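PDB 4XTK: CRISPR-associated endonuclease Cas1 from Thermotoga maritima, which probably acts as a metal-dependent double-stranded DNA endonuclease in CRISPR adaptive immunity, working as a homodimer that joins a Cas2 dimer. Local coordinates for residues F175-R180 and R245-L250. Sequence-based numbering, arbitrary orientation.
Sequences FRIEKR and RLFLNL
In the helical part of this Cas1 chain, F247 on helix 230-252 reaches out to the loop joining helices 148-166 and 188-208, where it meets F175 and I177. One aromatic side chain carries the helix side: no other residue of 245-250 comes within 4.5 Å of 175-180. With CG anti to the backbone N (chi1 157°), the F247 ring projects from the helix toward the loop, CZ leading. F247 CZ lies 3.5 Å from F175 O; this oxygen sits at the edge of the F247 ring, in its plane, so it faces the weakly positive C-H rim; no hydrogen bond crosses the contact. I177 approaches the same end obliquely through its longer branch, I177 CG1 standing 4.1 Å from F247 CZ and I177 CD1 4.1 Å from F247 CE2. The 109 Å² buried in total is modest, although all three touching residues are buried in the protein. D167 OD1 accepts a hydrogen bond from I177 N, tying the loop close to the end of helix 148-166. Y163 and I166 of that helix also touch I177, A189 and I193 of helix 188-208 touch F247, and the F175 ring meets F188, so helix 230-252 packs against the loop that links the other two helices.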
ATOM      1  N   PHE E 175      39.066  15.120  -8.728  1.00 54.63           N
ATOM      2  CA  PHE E 175      37.617  15.035  -8.840  1.00 58.10           C
ATOM      3  C   PHE E 175      37.077  14.359 -10.102  1.00 55.07           C
ATOM      4  O   PHE E 175      35.876  14.394 -10.346  1.00 56.13           O
ATOM      5  CB  PHE E 175      37.026  16.436  -8.697  1.00 62.31           C
ATOM      6  CG  PHE E 175      37.102  16.954  -7.298  1.00 61.11           C
ATOM      7  CD1 PHE E 175      38.237  17.610  -6.850  1.00 52.44           C
ATOM      8  CD2 PHE E 175      36.059  16.737  -6.412  1.00 56.85           C
ATOM      9  CE1 PHE E 175      38.320  18.063  -5.554  1.00 53.90           C
ATOM     10  CE2 PHE E 175      36.133  17.190  -5.112  1.00 58.71           C
ATOM     11  CZ  PHE E 175      37.264  17.852  -4.683  1.00 60.16           C
ATOM     12  N   ARG E 176      37.950  13.802 -10.932  1.00 56.44           N
ATOM     13  CA  ARG E 176      37.484  13.043 -12.096  1.00 58.85           C
ATOM     14  C   ARG E 176      36.878  11.701 -11.685  1.00 50.11           C
ATOM     15  O   ARG E 176      37.316  11.075 -10.718  1.00 50.84           O
ATOM     16  CB  ARG E 176      38.620  12.819 -13.103  1.00 55.04           C
ATOM     17  CG  ARG E 176      39.145  14.112 -13.691  1.00 52.35           C
ATOM     18  CD  ARG E 176      40.012  13.902 -14.908  1.00 64.37           C
ATOM     19  NE  ARG E 176      40.234  15.170 -15.597  1.00 74.95           N
ATOM     20  CZ  ARG E 176      40.486  15.282 -16.896  1.00 83.29           C
ATOM     21  NH1 ARG E 176      40.548  14.198 -17.659  1.00 89.97           N
ATOM     22  NH2 ARG E 176      40.667  16.480 -17.432  1.00 80.91           N
ATOM     23  N   ILE E 177      35.858  11.275 -12.424  1.00 45.53           N
ATOM     24  CA  ILE E 177      35.185  10.010 -12.158  1.00 48.86           C
ATOM     25  C   ILE E 177      36.110   8.832 -12.421  1.00 43.57           C
ATOM     26  O   ILE E 177      36.018   7.803 -11.751  1.00 45.00           O
ATOM     27  CB  ILE E 177      33.924   9.858 -13.023  1.00 50.16           C
ATOM     28  CG1 ILE E 177      33.030  11.093 -12.873  1.00 43.36           C
ATOM     29  CG2 ILE E 177      33.176   8.572 -12.677  1.00 39.14           C
ATOM     30  CD1 ILE E 177      31.942  11.189 -13.919  1.00 44.90           C
ATOM     31  N   GLU E 178      37.028   9.017 -13.369  1.00 57.73           N
ATOM     32  CA  GLU E 178      37.840   7.926 -13.897  1.00 62.39           C
ATOM     33  C   GLU E 178      36.893   6.858 -14.449  1.00 78.23           C
ATOM     34  O   GLU E 178      36.196   7.087 -15.440  1.00 80.73           O
ATOM     35  CB  GLU E 178      38.771   7.353 -12.826  1.00 63.99           C
ATOM     36  CG  GLU E 178      39.820   8.338 -12.322  1.00 81.81           C
ATOM     37  CD  GLU E 178      40.728   8.855 -13.428  1.00 95.10           C
ATOM     38  OE1 GLU E 178      41.280   8.024 -14.183  1.00102.55           O
ATOM     39  OE2 GLU E 178      40.895  10.091 -13.538  1.00 95.30           O
ATOM     40  N   LYS E 179      36.882   5.693 -13.824  1.00 45.98           N
ATOM     41  CA  LYS E 179      35.945   4.641 -14.188  1.00 66.36           C
ATOM     42  C   LYS E 179      34.802   4.546 -13.171  1.00 62.05           C
ATOM     43  O   LYS E 179      35.053   4.501 -11.973  1.00 68.72           O
ATOM     44  CB  LYS E 179      36.700   3.318 -14.291  1.00 62.78           C
ATOM     45  CG  LYS E 179      35.935   2.124 -14.815  1.00 71.15           C
ATOM     46  CD  LYS E 179      36.917   0.942 -14.894  1.00 89.10           C
ATOM     47  CE  LYS E 179      36.299  -0.322 -15.466  1.00 99.42           C
ATOM     48  NZ  LYS E 179      36.005  -0.211 -16.919  1.00104.95           N
ATOM     49  N   ARG E 180      33.553   4.553 -13.638  1.00 54.83           N
ATOM     50  CA  ARG E 180      32.418   4.189 -12.779  1.00 54.26           C
ATOM     51  C   ARG E 180      31.752   2.902 -13.237  1.00 67.70           C
ATOM     52  O   ARG E 180      31.212   2.826 -14.342  1.00 76.94           O
ATOM     53  CB  ARG E 180      31.353   5.285 -12.723  1.00 54.22           C
ATOM     54  CG  ARG E 180      30.173   4.894 -11.807  1.00 46.06           C
ATOM     55  CD  ARG E 180      29.293   6.077 -11.446  1.00 41.32           C
ATOM     56  NE  ARG E 180      28.265   5.733 -10.463  1.00 43.07           N
ATOM     57  CZ  ARG E 180      28.375   5.953  -9.155  1.00 48.90           C
ATOM     58  NH1 ARG E 180      29.475   6.511  -8.665  1.00 58.65           N
ATOM     59  NH2 ARG E 180      27.387   5.619  -8.333  1.00 38.95           N
ATOM     60  N   ARG E 245      24.659  17.344 -13.827  1.00 49.72           N
ATOM     61  CA  ARG E 245      24.745  18.796 -13.869  1.00 51.66           C
ATOM     62  C   ARG E 245      25.188  19.336 -12.513  1.00 47.21           C
ATOM     63  O   ARG E 245      26.035  20.226 -12.429  1.00 49.82           O
ATOM     64  CB  ARG E 245      23.402  19.407 -14.272  1.00 57.93           C
ATOM     65  CG  ARG E 245      23.308  20.910 -14.033  1.00 70.79           C
ATOM     66  CD  ARG E 245      22.189  21.523 -14.855  1.00 83.93           C
ATOM     67  NE  ARG E 245      22.413  21.343 -16.289  1.00 90.86           N
ATOM     68  CZ  ARG E 245      21.487  20.922 -17.146  1.00 90.36           C
ATOM     69  NH1 ARG E 245      20.262  20.634 -16.716  1.00 83.36           N
ATOM     70  NH2 ARG E 245      21.785  20.789 -18.434  1.00 92.19           N
ATOM     71  N   LEU E 246      24.619  18.771 -11.456  1.00 46.47           N
ATOM     72  CA  LEU E 246      24.939  19.177 -10.098  1.00 52.45           C
ATOM     73  C   LEU E 246      26.384  18.830  -9.749  1.00 57.99           C
ATOM     74  O   LEU E 246      27.085  19.617  -9.113  1.00 56.19           O
ATOM     75  CB  LEU E 246      23.978  18.512  -9.120  1.00 48.92           C
ATOM     76  CG  LEU E 246      23.838  19.104  -7.728  1.00 62.92           C
ATOM     77  CD1 LEU E 246      23.428  20.559  -7.838  1.00 60.65           C
ATOM     78  CD2 LEU E 246      22.808  18.302  -6.954  1.00 66.81           C
ATOM     79  N   PHE E 247      26.824  17.651 -10.177  1.00 59.86           N
ATOM     80  CA  PHE E 247      28.180  17.182  -9.894  1.00 50.84           C
ATOM     81  C   PHE E 247      29.234  18.088 -10.517  1.00 53.54           C
ATOM     82  O   PHE E 247      30.193  18.485  -9.854  1.00 46.02           O
ATOM     83  CB  PHE E 247      28.367  15.744 -10.386  1.00 40.82           C
ATOM     84  CG  PHE E 247      29.796  15.374 -10.632  1.00 45.97           C
ATOM     85  CD1 PHE E 247      30.673  15.198  -9.575  1.00 47.59           C
ATOM     86  CD2 PHE E 247      30.269  15.211 -11.925  1.00 48.60           C
ATOM     87  CE1 PHE E 247      31.999  14.868  -9.803  1.00 53.03           C
ATOM     88  CE2 PHE E 247      31.597  14.877 -12.160  1.00 52.28           C
ATOM     89  CZ  PHE E 247      32.460  14.705 -11.097  1.00 52.64           C
ATOM     90  N   LEU E 248      29.048  18.406 -11.795  1.00 57.18           N
ATOM     91  CA  LEU E 248      29.952  19.304 -12.507  1.00 50.97           C
ATOM     92  C   LEU E 248      29.964  20.696 -11.875  1.00 56.51           C
ATOM     93  O   LEU E 248      31.022  21.238 -11.551  1.00 56.79           O
ATOM     94  CB  LEU E 248      29.555  19.407 -13.984  1.00 46.26           C
ATOM     95  CG  LEU E 248      29.867  18.231 -14.915  1.00 48.36           C
ATOM     96  CD1 LEU E 248      29.356  18.519 -16.321  1.00 44.36           C
ATOM     97  CD2 LEU E 248      31.353  17.925 -14.934  1.00 44.29           C
ATOM     98  N   ASN E 249      28.779  21.268 -11.703  1.00 61.40           N
ATOM     99  CA  ASN E 249      28.659  22.619 -11.175  1.00 66.14           C
ATOM    100  C   ASN E 249      29.309  22.769  -9.807  1.00 65.92           C
ATOM    101  O   ASN E 249      30.009  23.744  -9.553  1.00 67.52           O
ATOM    102  CB  ASN E 249      27.188  23.031 -11.100  1.00 67.31           C
ATOM    103  CG  ASN E 249      26.590  23.296 -12.467  1.00 72.13           C
ATOM    104  OD1 ASN E 249      27.269  23.168 -13.488  1.00 75.80           O
ATOM    105  ND2 ASN E 249      25.314  23.658 -12.495  1.00 76.33           N
ATOM    106  N   LEU E 250      29.098  21.791  -8.936  1.00 60.43           N
ATOM    107  CA  LEU E 250      29.602  21.897  -7.573  1.00 61.49           C
ATOM    108  C   LEU E 250      31.125  21.711  -7.467  1.00 64.10           C
ATOM    109  O   LEU E 250      31.777  22.425  -6.702  1.00 68.83           O
ATOM    110  CB  LEU E 250      28.871  20.895  -6.675  1.00 59.52           C
ATOM    111  CG  LEU E 250      27.418  21.299  -6.385  1.00 60.71           C
ATOM    112  CD1 LEU E 250      26.710  20.266  -5.521  1.00 57.63           C
ATOM    113  CD2 LEU E 250      27.347  22.679  -5.738  1.00 60.46           C
TER